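Local coordinates for kojibiose phosphorylase (Gut metagenome, PDB 6W0P), which belongs to glycosyl hydrolase family 65, combining an N-terminal beta domain, a helical central catalytic domain and a small C-terminal beta domain, at residues 360-365 with 683-688; 675-680 with 705-710; 44-49 with 111-116; 103-108 with 124-129. All coordinates share one frame; numbering follows the deposited sequence.

How the interactions relate
From the N terminus, interaction 3 comes first: it brings the loop at 44-49 onto strand 109-118. Before interaction 3 closes at 111-116, interaction 4 has opened at 103-108, and it ends on the next strand, 123-132, so the two cross along the chain. Their centres lie about 5 Å apart and they share a face of the large N-terminal sheet. Both are complete before interaction 1 opens at 360-365. That long closure reaches 683-688, but interaction 2, from 675-680 to 705-710, starts inside it and ends beyond it, a second crossing pair. Interactions 1 and 2 join helical and C-terminal parts, with a D688-K710 salt bridge between them; the centres of interactions 1 and 3 are about 41 Å apart.

Interaction 1: residues 360-365 with 683-688; sequences YLYSNQ and LMIKND
Y362, in the segment that follows on from helix 351-361, reaches across to L683 and I685 at the start of the C-terminal strands. Its CB points toward them, and with CG anti to the carbonyl carbon and beside the backbone N (chi1 -75°) the outer atoms of the ring reach L683. The far half of the ring does the touching. CE2 lies 3.8 Å from L683 CD2, and CZ comes a little closer to that methyl, at 3.7 Å. L683 approaches from the opposite direction and sets CD2 over one face, displaced toward the rim; the methyl is 4.0 Å from the centroid of the Y362 ring and 24° off its normal, a CH-pi contact. At the tip, Y362 OH abuts the side chain of I685, 3.4 Å from CG1 and 3.7 Å from CD1. W673 and Y678 of helix 666-680 pack against the same tyrosine, placing it where the helical catalytic part meets the C-terminal beta domain. Its backbone is also hydrogen-bonded to T708 of strand 702-709. Between the two segments themselves no hydrogen bond forms, so this buried junction of 360-365 with 683-688 depends on dispersion and shape, a phenol ring fitted against two branched aliphatic chains.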
# COMPACT_ATOMS: atom_id res chain seq x y z
N TYR A 360 28.94 -11.64 18.80
CA TYR A 360 29.30 -10.74 19.93
C TYR A 360 29.23 -11.51 21.26
O TYR A 360 30.07 -11.24 22.12
CB TYR A 360 28.47 -9.45 19.91
CG TYR A 360 28.67 -8.67 18.63
CD1 TYR A 360 29.81 -7.90 18.43
CD2 TYR A 360 27.73 -8.70 17.62
CE1 TYR A 360 30.02 -7.21 17.25
CE2 TYR A 360 27.92 -8.02 16.42
CZ TYR A 360 29.07 -7.27 16.24
OH TYR A 360 29.25 -6.60 15.05
N LEU A 361 28.29 -12.44 21.41
CA LEU A 361 28.11 -13.25 22.64
C LEU A 361 29.39 -14.03 22.93
O LEU A 361 29.70 -14.20 24.10
CB LEU A 361 26.92 -14.20 22.46
CG LEU A 361 25.55 -13.57 22.64
CD1 LEU A 361 24.45 -14.52 22.19
CD2 LEU A 361 25.31 -13.10 24.07
N TYR A 362 30.11 -14.47 21.90
CA TYR A 362 31.29 -15.37 22.01
C TYR A 362 32.60 -14.59 21.91
O TYR A 362 33.65 -15.23 22.04
CB TYR A 362 31.20 -16.48 20.97
CG TYR A 362 30.18 -17.54 21.32
CD1 TYR A 362 30.46 -18.50 22.27
CD2 TYR A 362 28.94 -17.56 20.71
CE1 TYR A 362 29.53 -19.46 22.60
CE2 TYR A 362 28.00 -18.53 21.01
CZ TYR A 362 28.29 -19.47 21.98
OH TYR A 362 27.37 -20.41 22.32
N SER A 363 32.57 -13.27 21.75
CA SER A 363 33.79 -12.41 21.62
C SER A 363 33.78 -11.24 22.59
O SER A 363 34.87 -10.83 22.96
CB SER A 363 34.01 -11.92 20.21
OG SER A 363 32.97 -11.04 19.79
N ASN A 364 32.64 -10.65 22.95
CA ASN A 364 32.65 -9.32 23.61
C ASN A 364 31.34 -9.12 24.37
O ASN A 364 30.36 -8.65 23.76
CB ASN A 364 32.90 -8.23 22.57
CG ASN A 364 33.03 -6.83 23.14
OD1 ASN A 364 32.86 -6.63 24.34
ND2 ASN A 364 33.31 -5.87 22.25
N GLN A 365 31.33 -9.43 25.66
CA GLN A 365 30.08 -9.38 26.47
C GLN A 365 29.46 -7.98 26.43
O GLN A 365 28.22 -7.87 26.42
CB GLN A 365 30.33 -9.74 27.92
CG GLN A 365 29.03 -9.85 28.69
CD GLN A 365 29.28 -10.22 30.12
OE1 GLN A 365 30.39 -10.58 30.49
NE2 GLN A 365 28.24 -10.10 30.93
N LEU A 683 28.74 -25.97 16.92
CA LEU A 683 28.64 -25.35 18.26
C LEU A 683 27.17 -25.32 18.74
O LEU A 683 26.27 -24.98 17.96
CB LEU A 683 29.24 -23.94 18.21
CG LEU A 683 28.99 -23.12 19.47
CD1 LEU A 683 29.77 -23.66 20.64
CD2 LEU A 683 29.33 -21.66 19.22
N MET A 684 26.96 -25.71 19.99
CA MET A 684 25.65 -25.67 20.67
C MET A 684 25.89 -25.75 22.18
O MET A 684 26.72 -26.58 22.64
CB MET A 684 24.78 -26.84 20.17
CG MET A 684 23.40 -26.93 20.78
SD MET A 684 22.45 -28.40 20.19
CE MET A 684 23.35 -29.77 20.91
N ILE A 685 25.21 -24.89 22.94
CA ILE A 685 25.15 -24.98 24.43
C ILE A 685 23.89 -25.77 24.81
O ILE A 685 22.80 -25.31 24.51
CB ILE A 685 25.15 -23.59 25.09
CG1 ILE A 685 26.24 -22.68 24.53
CG2 ILE A 685 25.22 -23.71 26.61
CD1 ILE A 685 27.65 -23.17 24.73
N LYS A 686 24.05 -26.91 25.46
CA LYS A 686 22.93 -27.75 25.98
C LYS A 686 23.17 -28.02 27.47
O LYS A 686 24.30 -28.45 27.82
CB LYS A 686 22.82 -29.05 25.19
CG LYS A 686 21.49 -29.77 25.34
CD LYS A 686 21.38 -31.03 24.49
CE LYS A 686 20.03 -31.71 24.64
NZ LYS A 686 20.10 -33.16 24.31
N ASN A 687 22.14 -27.77 28.29
CA ASN A 687 22.17 -27.86 29.77
C ASN A 687 23.46 -27.20 30.26
O ASN A 687 24.14 -27.80 31.11
CB ASN A 687 22.07 -29.31 30.26
CG ASN A 687 20.84 -30.01 29.71
OD1 ASN A 687 19.78 -29.41 29.57
ND2 ASN A 687 20.98 -31.29 29.39
N ASP A 688 23.82 -26.04 29.69
CA ASP A 688 24.94 -25.20 30.18
C ASP A 688 26.29 -25.91 29.97
O ASP A 688 27.23 -25.59 30.72
CB ASP A 688 24.70 -24.84 31.65
CG ASP A 688 25.47 -23.61 32.07
OD1 ASP A 688 25.52 -22.68 31.26
OD2 ASP A 688 26.01 -23.59 33.19

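Interaction 2: residues 675-680 with 705-710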
# COMPACT_ATOMS: atom_id res chain seq x y z
N ASN A 675 27.81 -19.74 9.92
CA ASN A 675 27.93 -20.93 9.04
C ASN A 675 29.17 -21.73 9.45
O ASN A 675 29.10 -22.99 9.42
CB ASN A 675 27.94 -20.59 7.55
CG ASN A 675 27.33 -21.69 6.70
OD1 ASN A 675 26.71 -21.39 5.68
ND2 ASN A 675 27.52 -22.95 7.08
N ILE A 676 30.26 -21.06 9.84
CA ILE A 676 31.54 -21.76 10.19
C ILE A 676 31.40 -22.39 11.59
O ILE A 676 31.65 -23.62 11.69
CB ILE A 676 32.76 -20.83 10.05
CG1 ILE A 676 33.04 -20.53 8.57
CG2 ILE A 676 33.96 -21.42 10.77
CD1 ILE A 676 34.15 -19.49 8.30
N VAL A 677 30.92 -21.64 12.59
CA VAL A 677 30.99 -22.06 14.03
C VAL A 677 29.75 -22.89 14.43
O VAL A 677 29.94 -23.95 15.06
CB VAL A 677 31.25 -20.87 14.96
CG1 VAL A 677 31.19 -21.27 16.42
CG2 VAL A 677 32.59 -20.22 14.68
N TYR A 678 28.54 -22.46 14.10
CA TYR A 678 27.31 -23.26 14.34
C TYR A 678 27.22 -24.40 13.32
O TYR A 678 26.70 -25.47 13.67
CB TYR A 678 26.05 -22.40 14.28
CG TYR A 678 25.85 -21.52 15.48
CD1 TYR A 678 25.66 -22.07 16.74
CD2 TYR A 678 25.83 -20.15 15.37
CE1 TYR A 678 25.47 -21.27 17.87
CE2 TYR A 678 25.63 -19.33 16.48
CZ TYR A 678 25.48 -19.90 17.73
OH TYR A 678 25.24 -19.09 18.80
N GLY A 679 27.70 -24.17 12.10
CA GLY A 679 27.57 -25.10 10.97
C GLY A 679 28.64 -26.17 11.02
O GLY A 679 28.40 -27.22 11.65
N PHE A 680 29.77 -25.93 10.38
CA PHE A 680 30.87 -26.91 10.30
C PHE A 680 31.31 -27.26 11.72
O PHE A 680 31.51 -28.44 11.94
CB PHE A 680 32.00 -26.39 9.41
CG PHE A 680 31.59 -26.23 7.97
CD1 PHE A 680 31.17 -27.31 7.21
CD2 PHE A 680 31.61 -24.99 7.37
CE1 PHE A 680 30.78 -27.15 5.89
CE2 PHE A 680 31.23 -24.83 6.05
CZ PHE A 680 30.80 -25.90 5.32
N PHE A 705 38.68 -21.81 14.50
CA PHE A 705 37.91 -20.69 15.07
C PHE A 705 38.22 -20.56 16.55
O PHE A 705 38.75 -21.52 17.14
CB PHE A 705 36.41 -20.84 14.80
CG PHE A 705 35.73 -22.03 15.43
CD1 PHE A 705 35.19 -21.96 16.70
CD2 PHE A 705 35.54 -23.19 14.70
CE1 PHE A 705 34.54 -23.05 17.26
CE2 PHE A 705 34.89 -24.28 15.26
CZ PHE A 705 34.39 -24.20 16.54
N LYS A 706 37.97 -19.36 17.10
CA LYS A 706 38.17 -18.99 18.52
C LYS A 706 36.88 -18.38 19.05
O LYS A 706 36.28 -17.52 18.34
CB LYS A 706 39.34 -18.02 18.66
CG LYS A 706 40.70 -18.60 18.29
CD LYS A 706 41.81 -17.59 18.44
CE LYS A 706 43.16 -18.07 17.98
NZ LYS A 706 43.86 -18.79 19.07
N ILE A 707 36.47 -18.82 20.23
CA ILE A 707 35.25 -18.39 20.97
C ILE A 707 35.56 -18.44 22.47
O ILE A 707 36.45 -19.20 22.90
CB ILE A 707 34.01 -19.24 20.65
CG1 ILE A 707 34.21 -20.71 21.01
CG2 ILE A 707 33.59 -19.07 19.21
CD1 ILE A 707 33.02 -21.59 20.68
N THR A 708 34.83 -17.65 23.23
CA THR A 708 34.96 -17.54 24.70
C THR A 708 33.64 -17.96 25.34
O THR A 708 32.58 -17.39 24.98
CB THR A 708 35.37 -16.13 25.12
OG1 THR A 708 36.64 -15.92 24.50
CG2 THR A 708 35.45 -15.94 26.62
N PHE A 709 33.72 -18.93 26.23
CA PHE A 709 32.60 -19.41 27.05
C PHE A 709 33.11 -19.62 28.47
O PHE A 709 34.19 -20.28 28.64
CB PHE A 709 32.04 -20.68 26.41
CG PHE A 709 30.85 -21.24 27.13
CD1 PHE A 709 29.70 -20.49 27.27
CD2 PHE A 709 30.86 -22.52 27.64
CE1 PHE A 709 28.58 -21.01 27.90
CE2 PHE A 709 29.75 -23.04 28.29
CZ PHE A 709 28.61 -22.28 28.43
N LYS A 710 32.36 -19.10 29.44
CA LYS A 710 32.67 -19.18 30.89
C LYS A 710 34.12 -18.75 31.13
O LYS A 710 34.85 -19.46 31.86
CB LYS A 710 32.43 -20.59 31.42
CG LYS A 710 30.99 -21.06 31.38
CD LYS A 710 30.78 -22.24 32.31
CE LYS A 710 29.48 -22.98 32.11
NZ LYS A 710 28.40 -22.39 32.93
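V677 holds CG1 anti to its backbone N and CG2 anti to the carbonyl carbon (chi1 175°), while F705 carries its ring between backbone N and carbonyl carbon (chi1 63°); together these settings bring a valine methyl over the phenylalanine face. This is helix-on-sheet packing: helix 666-680 lies against strand 702-709 of the antiparallel C-terminal sheet. V677 CG2 sits 4.0 Å from the centroid of the F705 ring and 26° off its normal, a CH-pi contact offset toward the rim that carries the CB end of the ring. V677 CG2 lies 3.7 Å from both F705 CG and F705 CD1. The second methyl spans two side chains of the strand, with V677 CG1 3.9 Å from F705 CE1 and 4.3 Å from I707 CG2. F705 and I707, two residues apart, both point toward the helix, and one valine is thus seated against both. Beyond the segments, V716 on strand 712-718 also packs on F705, and the backbone of V677 is hydrogen-bonded to L683, which follows the helix. Everything touching here is apolar and buried. The helix itself widens into a pi-type turn as it finishes, where F680 N donates to N675 O over 3.2 Å.

Interaction 3: residues 44-49 with 111-116; sequences AFFDET and EDFKRI
A44 opens the contact with R115: its carbonyl O lies 3.3 Å from R115 NH1, at the edge of the guanidinium and in its plane, and its CB also points toward the strand. After F45, which turns away, F46 does most of the work. With CG beside the backbone N and anti to the carbonyl carbon (chi1 -71°), the ring reaches the strand through its far end. F46 CE1 meets the guanidinium, 3.6 Å from R115 NH1 and 3.7 Å from R115 NH2. The nitrogen NH1 comes in at the ring's edge, near its plane, and the two planes are 31° apart. The neighbouring F46 CZ is 4.0 Å from F113 CE2, the two aromatic chains arriving from opposite directions. Loop 44-49 is in this way laid on strand 109-118 of the large antiparallel sheet in the N-terminal beta domain. R115 has stronger partners outside the two segments: NE forms a salt bridge with E18, and NH1 is hydrogen-bonded with Y124 OH. The cation-pi partner of F46 is R126, on the next strand. The rim of F46 offers the cation little; the buried charge is probably balanced mainly by E18, with a cation-pi contact to F33 besides, and F46 acts as an apolar neighbour.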
# COMPACT_ATOMS: atom_id res chain seq x y z
N ALA A 44 34.60 4.60 1.43
CA ALA A 44 35.96 4.77 0.88
C ALA A 44 35.90 5.71 -0.33
O ALA A 44 36.59 5.44 -1.34
CB ALA A 44 36.56 3.45 0.53
N PHE A 45 35.10 6.77 -0.21
CA PHE A 45 35.00 7.81 -1.26
C PHE A 45 36.37 8.47 -1.31
O PHE A 45 37.03 8.58 -0.28
CB PHE A 45 33.86 8.78 -0.97
CG PHE A 45 34.01 9.56 0.31
CD1 PHE A 45 34.76 10.72 0.34
CD2 PHE A 45 33.42 9.12 1.48
CE1 PHE A 45 34.92 11.43 1.52
CE2 PHE A 45 33.59 9.82 2.66
CZ PHE A 45 34.33 10.98 2.68
N PHE A 46 36.80 8.82 -2.52
CA PHE A 46 38.00 9.64 -2.81
C PHE A 46 37.96 10.93 -2.00
O PHE A 46 36.90 11.58 -1.92
CB PHE A 46 38.10 9.93 -4.31
CG PHE A 46 38.45 8.73 -5.15
CD1 PHE A 46 38.69 7.48 -4.57
CD2 PHE A 46 38.59 8.85 -6.52
CE1 PHE A 46 39.05 6.39 -5.35
CE2 PHE A 46 38.93 7.75 -7.30
CZ PHE A 46 39.17 6.52 -6.71
N ASP A 47 39.11 11.29 -1.44
CA ASP A 47 39.29 12.52 -0.63
C ASP A 47 39.15 13.72 -1.57
O ASP A 47 38.29 14.56 -1.31
CB ASP A 47 40.64 12.49 0.08
CG ASP A 47 40.90 11.13 0.69
OD1 ASP A 47 40.62 10.99 1.89
OD2 ASP A 47 41.36 10.22 -0.05
N GLU A 48 39.94 13.74 -2.63
CA GLU A 48 39.98 14.84 -3.63
C GLU A 48 38.65 14.86 -4.39
O GLU A 48 37.91 13.88 -4.28
CB GLU A 48 41.15 14.67 -4.60
CG GLU A 48 41.01 13.52 -5.59
CD GLU A 48 41.33 12.12 -5.07
OE1 GLU A 48 41.62 12.00 -3.87
OE2 GLU A 48 41.27 11.16 -5.85
N THR A 49 38.39 15.93 -5.14
CA THR A 49 37.25 16.03 -6.10
C THR A 49 37.21 14.77 -6.99
O THR A 49 38.25 14.38 -7.54
CB THR A 49 37.36 17.32 -6.92
OG1 THR A 49 37.19 18.40 -6.01
CG2 THR A 49 36.34 17.41 -8.04
N GLU A 111 48.75 7.00 -13.20
CA GLU A 111 49.24 5.60 -13.40
C GLU A 111 49.57 5.01 -12.02
O GLU A 111 49.56 5.77 -11.04
CB GLU A 111 50.41 5.60 -14.39
CG GLU A 111 51.66 6.25 -13.81
CD GLU A 111 52.83 6.50 -14.75
OE1 GLU A 111 52.66 6.39 -15.99
OE2 GLU A 111 53.91 6.81 -14.22
N ASP A 112 49.83 3.70 -11.94
CA ASP A 112 50.28 2.98 -10.72
C ASP A 112 49.36 3.33 -9.54
O ASP A 112 49.87 3.79 -8.51
CB ASP A 112 51.73 3.31 -10.39
CG ASP A 112 52.70 2.88 -11.47
OD1 ASP A 112 52.32 1.98 -12.26
OD2 ASP A 112 53.81 3.46 -11.54
N PHE A 113 48.05 3.18 -9.74
CA PHE A 113 46.98 3.31 -8.71
C PHE A 113 46.95 2.01 -7.92
O PHE A 113 46.95 0.92 -8.51
CB PHE A 113 45.63 3.57 -9.38
CG PHE A 113 44.43 3.69 -8.47
CD1 PHE A 113 43.80 2.57 -7.98
CD2 PHE A 113 43.88 4.93 -8.20
CE1 PHE A 113 42.70 2.68 -7.15
CE2 PHE A 113 42.78 5.04 -7.37
CZ PHE A 113 42.18 3.92 -6.85
N LYS A 114 46.90 2.12 -6.60
CA LYS A 114 46.75 0.94 -5.71
C LYS A 114 45.94 1.41 -4.50
O LYS A 114 46.28 2.47 -3.97
CB LYS A 114 48.14 0.38 -5.39
CG LYS A 114 48.16 -0.81 -4.46
CD LYS A 114 49.52 -1.48 -4.42
CE LYS A 114 49.54 -2.81 -3.69
NZ LYS A 114 50.55 -3.74 -4.26
N ARG A 115 44.88 0.67 -4.17
CA ARG A 115 43.99 0.88 -2.99
C ARG A 115 44.20 -0.28 -2.02
O ARG A 115 44.14 -1.44 -2.47
CB ARG A 115 42.53 0.92 -3.46
CG ARG A 115 41.62 1.70 -2.54
CD ARG A 115 40.15 1.36 -2.70
NE ARG A 115 39.63 1.66 -4.02
CZ ARG A 115 38.76 2.62 -4.33
NH1 ARG A 115 38.27 3.44 -3.42
NH2 ARG A 115 38.36 2.74 -5.58
N ILE A 116 44.45 -0.00 -0.74
CA ILE A 116 44.74 -1.04 0.30
C ILE A 116 43.89 -0.81 1.54
O ILE A 116 43.91 0.30 2.09
CB ILE A 116 46.23 -1.06 0.67
CG1 ILE A 116 47.10 -1.23 -0.57
CG2 ILE A 116 46.50 -2.14 1.71
CD1 ILE A 116 48.58 -1.02 -0.33

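Interaction 4: residues 103-108 with 124-129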
# COMPACT_ATOMS: atom_id res chain seq x y z
N LEU A 103 43.26 18.03 -9.37
CA LEU A 103 43.28 16.55 -9.25
C LEU A 103 41.83 16.02 -9.21
O LEU A 103 41.07 16.39 -8.29
CB LEU A 103 44.08 16.13 -8.02
CG LEU A 103 44.22 14.62 -7.80
CD1 LEU A 103 44.96 13.95 -8.95
CD2 LEU A 103 44.95 14.35 -6.50
N ASP A 104 41.48 15.20 -10.19
CA ASP A 104 40.19 14.47 -10.30
C ASP A 104 40.44 13.25 -11.19
O ASP A 104 40.72 13.47 -12.40
CB ASP A 104 39.11 15.38 -10.89
CG ASP A 104 37.78 14.67 -11.11
OD1 ASP A 104 37.69 13.49 -10.72
OD2 ASP A 104 36.85 15.30 -11.65
N LEU A 105 40.37 12.04 -10.64
CA LEU A 105 40.84 10.82 -11.36
C LEU A 105 39.85 10.44 -12.48
O LEU A 105 40.23 9.64 -13.30
CB LEU A 105 41.03 9.66 -10.38
CG LEU A 105 42.18 9.81 -9.38
CD1 LEU A 105 42.39 8.51 -8.62
CD2 LEU A 105 43.46 10.26 -10.06
N ASN A 106 38.65 11.02 -12.51
CA ASN A 106 37.68 10.86 -13.63
C ASN A 106 38.12 11.70 -14.85
O ASN A 106 37.66 11.39 -15.94
CB ASN A 106 36.26 11.22 -13.20
CG ASN A 106 35.20 10.87 -14.23
OD1 ASN A 106 35.06 9.71 -14.61
ND2 ASN A 106 34.45 11.86 -14.69
N LYS A 107 39.00 12.69 -14.68
CA LYS A 107 39.45 13.60 -15.77
C LYS A 107 40.96 13.47 -16.05
O LYS A 107 41.32 13.40 -17.21
CB LYS A 107 39.07 15.05 -15.43
CG LYS A 107 37.58 15.35 -15.55
CD LYS A 107 37.20 16.78 -15.22
CE LYS A 107 35.69 16.96 -15.15
NZ LYS A 107 35.31 18.38 -14.92
N VAL A 108 41.81 13.43 -15.03
CA VAL A 108 43.28 13.65 -15.22
C VAL A 108 43.95 12.35 -15.70
O VAL A 108 43.29 11.32 -15.73
CB VAL A 108 43.93 14.21 -13.93
CG1 VAL A 108 43.27 15.52 -13.50
CG2 VAL A 108 43.93 13.19 -12.80
N TYR A 124 43.59 2.53 5.75
CA TYR A 124 43.05 2.66 4.38
C TYR A 124 44.00 3.60 3.64
O TYR A 124 44.20 4.75 4.09
CB TYR A 124 41.59 3.10 4.41
CG TYR A 124 41.07 3.39 3.03
CD1 TYR A 124 41.07 2.40 2.07
CD2 TYR A 124 40.65 4.65 2.67
CE1 TYR A 124 40.64 2.65 0.78
CE2 TYR A 124 40.23 4.92 1.37
CZ TYR A 124 40.22 3.91 0.42
OH TYR A 124 39.83 4.15 -0.86
N GLN A 125 44.61 3.10 2.57
CA GLN A 125 45.71 3.77 1.84
C GLN A 125 45.38 3.73 0.36
O GLN A 125 45.01 2.65 -0.16
CB GLN A 125 47.04 3.08 2.13
CG GLN A 125 48.23 4.02 2.13
CD GLN A 125 49.53 3.29 2.39
OE1 GLN A 125 49.95 2.45 1.59
NE2 GLN A 125 50.18 3.62 3.50
N ARG A 126 45.51 4.88 -0.29
CA ARG A 126 45.34 5.02 -1.75
C ARG A 126 46.59 5.71 -2.26
O ARG A 126 46.94 6.77 -1.71
CB ARG A 126 44.03 5.76 -2.04
CG ARG A 126 43.42 5.44 -3.40
CD ARG A 126 42.02 5.99 -3.53
NE ARG A 126 41.91 7.31 -2.91
CZ ARG A 126 41.82 8.48 -3.56
NH1 ARG A 126 41.81 8.52 -4.88
NH2 ARG A 126 41.75 9.61 -2.87
N THR A 127 47.26 5.09 -3.24
CA THR A 127 48.48 5.60 -3.90
C THR A 127 48.20 5.74 -5.41
O THR A 127 47.49 4.90 -5.96
CB THR A 127 49.67 4.69 -3.56
OG1 THR A 127 49.81 4.60 -2.13
CG2 THR A 127 50.96 5.14 -4.18
N PHE A 128 48.69 6.80 -6.05
CA PHE A 128 48.63 6.95 -7.52
C PHE A 128 49.63 8.02 -7.95
O PHE A 128 50.05 8.85 -7.12
CB PHE A 128 47.19 7.24 -7.96
CG PHE A 128 46.56 8.39 -7.22
CD1 PHE A 128 46.71 9.68 -7.67
CD2 PHE A 128 45.86 8.18 -6.05
CE1 PHE A 128 46.17 10.74 -6.97
CE2 PHE A 128 45.31 9.24 -5.35
CZ PHE A 128 45.48 10.52 -5.80
N THR A 129 50.04 7.98 -9.22
CA THR A 129 50.93 9.01 -9.79
C THR A 129 50.12 9.89 -10.75
O THR A 129 49.58 9.37 -11.74
CB THR A 129 52.20 8.40 -10.38
OG1 THR A 129 52.84 7.66 -9.33
CG2 THR A 129 53.14 9.46 -10.92
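L105 lays its CD1 methyl squarely over the F128 ring, 4.3 Å from the centroid and just 8° off the ring normal, a CH-pi contact above the centre of the face. The site belongs to the N-terminal beta domain, where the loop at 103-108 folds back on strand 123-132 of the large antiparallel sheet. The other branch of the leucine, L105 CD2, falls nearer one side of the ring, 4.1 Å from F128 CD1. A second leucine addresses the edge: L103 CD2 is in the ring plane, 3.8 Å from F128 CE1. The phenylalanine is thus gripped from two directions at once, by a methyl above it and a methyl at its rim. Its CG stands between the backbone N and the carbonyl carbon (chi1 52°), which turns the ring to receive both leucines. F113, from strand 109-118, also packs against L105 and F128. L105 has a polar neighbour as well, since its CD1 lies 3.8 Å from R126 NH1, in the guanidinium plane and at its edge. The charge of R126 is answered elsewhere, by salt bridges from NH2 to E48 and D47. Within the loop, D104 O accepts from both K107 N and V108 N, and D104 also forms an Asx turn: N106 N donates to D104 OD1 over 3.2 Å, meeting that oxygen from above the carboxylate plane.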